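Pectate lyase II (Xanthomonas campestris pv. campestris, PDB 2QY1) probably cleaves pectate, the acidic polysaccharide of plant cell walls, as a secreted lyase of polysaccharide lyase family 1. Local coordinates at residues N180-S183 against D184-K188. The protein carries 2 engineered substitutions. Sequence-based numbering, arbitrary orientation.
Sequences NGYS and DSDTK
A carboxylate folds back onto the backbone that precedes it in this loop: Asp-186 OD2 accepts the amide N of Tyr-182 at 3.1 Å, through the anti lone pair that faces away from OD1. The bond is fairly straight (N-H...O 161°). The same oxygen lies at the edge of the tyrosine ring, close to its plane and 3.3 Å from CD1 of Tyr-182, while the ring and carboxylate planes are turned 50° apart. With CG of Asp-186 anti to its backbone N (chi1 -167°), the carboxylate is carried back over the chain to the amide of Tyr-182. OD2 is also gripped by the backbone N of Lys-159, so this buried carboxylate ties the loop to Lys-159, just past strand 155-158. Gly-181, whose backbone angles call for glycine, passes close by, its CA 3.4 Å from Asp-186 OD2.

The reversal itself illustrates how a serine can bind a turn twice. Residues 183-186 form a type I beta turn between strands 176-180 and 193-202 of the parallel beta-helix characteristic of this lyase family. Its backbone bond runs from Asp-186 N to Ser-183 O (3.0 Å). Ser-183 OG adds an ST turn, accepting Ser-185 N at 3.2 Å, and takes a second bond from the hydroxyl of Ser-185 (OG to OG, 2.9 Å). Ser-183 OG also sits 3.5 Å above one face of the Tyr-182 ring, offset toward the rim. Asp-184, the second residue of the turn, spends its carboxylate on other parts of the chain: OD2 forms a salt bridge with Arg-212 and a hydrogen bond with Ser-258 OG, and OD1 accepts the backbone N of Ser-259. Beyond it, Asp-186 is the centre of an inverse gamma turn, closed by a weak bond from Thr-187 N to Ser-185 O.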
loop_
_atom_site.group_PDB
_atom_site.type_symbol
_atom_site.label_atom_id
_atom_site.label_comp_id
_atom_site.label_asym_id
_atom_site.label_seq_id
_atom_site.Cartn_x
_atom_site.Cartn_y
_atom_site.Cartn_z
ATOM N N ASN A 180 -6.320 -5.036 -0.526
ATOM C CA ASN A 180 -5.716 -6.347 -0.337
ATOM C C ASN A 180 -6.787 -7.418 -0.547
ATOM O O ASN A 180 -7.459 -7.821 0.395
ATOM C CB ASN A 180 -5.073 -6.448 1.054
ATOM C CG ASN A 180 -3.998 -7.518 1.131
ATOM O OD1 ASN A 180 -4.159 -8.625 0.610
ATOM N ND2 ASN A 180 -2.887 -7.191 1.791
ATOM N N GLY A 181 -6.940 -7.854 -1.797
ATOM C CA GLY A 181 -8.051 -8.720 -2.198
ATOM C C GLY A 181 -9.102 -7.869 -2.889
ATOM O O GLY A 181 -9.658 -6.958 -2.279
ATOM N N TYR A 182 -9.373 -8.163 -4.159
ATOM C CA TYR A 182 -10.106 -7.224 -5.019
ATOM C C TYR A 182 -11.627 -7.351 -4.976
ATOM O O TYR A 182 -12.342 -6.409 -5.330
ATOM C CB TYR A 182 -9.605 -7.309 -6.469
ATOM C CG TYR A 182 -10.219 -8.425 -7.279
ATOM C CD1 TYR A 182 -9.675 -9.710 -7.255
ATOM C CD2 TYR A 182 -11.341 -8.198 -8.076
ATOM C CE1 TYR A 182 -10.235 -10.744 -7.994
ATOM C CE2 TYR A 182 -11.915 -9.231 -8.819
ATOM C CZ TYR A 182 -11.353 -10.499 -8.772
ATOM O OH TYR A 182 -11.907 -11.524 -9.505
ATOM N N SER A 183 -12.110 -8.522 -4.565
ATOM C CA SER A 183 -13.542 -8.795 -4.450
ATOM C C SER A 183 -13.782 -9.968 -3.503
ATOM O O SER A 183 -12.844 -10.671 -3.123
ATOM C CB SER A 183 -14.159 -9.096 -5.821
ATOM O OG SER A 183 -13.924 -10.436 -6.207
ATOM N N ASP A 184 -15.043 -10.173 -3.131
ATOM C CA ASP A 184 -15.413 -11.262 -2.234
ATOM C C ASP A 184 -15.252 -12.645 -2.876
ATOM O O ASP A 184 -15.359 -13.666 -2.191
ATOM C CB ASP A 184 -16.840 -11.060 -1.708
ATOM C CG ASP A 184 -16.964 -9.844 -0.795
ATOM O OD1 ASP A 184 -18.108 -9.476 -0.460
ATOM O OD2 ASP A 184 -15.929 -9.255 -0.407
ATOM N N SER A 185 -14.991 -12.672 -4.182
ATOM C CA SER A 185 -14.726 -13.921 -4.900
ATOM C C SER A 185 -13.221 -14.204 -5.052
ATOM O O SER A 185 -12.831 -15.244 -5.590
ATOM C CB SER A 185 -15.416 -13.913 -6.269
ATOM O OG SER A 185 -14.797 -12.985 -7.143
ATOM N N ASP A 186 -12.389 -13.284 -4.560
ATOM C CA ASP A 186 -10.928 -13.411 -4.635
ATOM C C ASP A 186 -10.397 -14.367 -3.558
ATOM O O ASP A 186 -9.606 -13.979 -2.696
ATOM C CB ASP A 186 -10.272 -12.024 -4.520
ATOM C CG ASP A 186 -8.786 -12.023 -4.891
ATOM O OD1 ASP A 186 -8.272 -13.051 -5.382
ATOM O OD2 ASP A 186 -8.129 -10.976 -4.687
ATOM N N THR A 187 -10.829 -15.625 -3.633
ATOM C CA THR A 187 -10.502 -16.639 -2.624
ATOM C C THR A 187 -9.022 -17.036 -2.591
ATOM O O THR A 187 -8.535 -17.520 -1.568
ATOM C CB THR A 187 -11.366 -17.907 -2.790
ATOM O OG1 THR A 187 -11.183 -18.440 -4.106
ATOM C CG2 THR A 187 -12.839 -17.586 -2.570
ATOM N N LYS A 188 -8.316 -16.831 -3.705
ATOM C CA LYS A 188 -6.866 -17.037 -3.758
ATOM C C LYS A 188 -6.119 -16.127 -2.780
ATOM O O LYS A 188 -4.975 -16.410 -2.408
ATOM C CB LYS A 188 -6.326 -16.807 -5.172
ATOM C CG LYS A 188 -6.499 -17.985 -6.127
ATOM C CD LYS A 188 -5.333 -18.067 -7.117
ATOM C CE LYS A 188 -5.208 -16.804 -7.962
ATOM N NZ LYS A 188 -3.852 -16.638 -8.569
#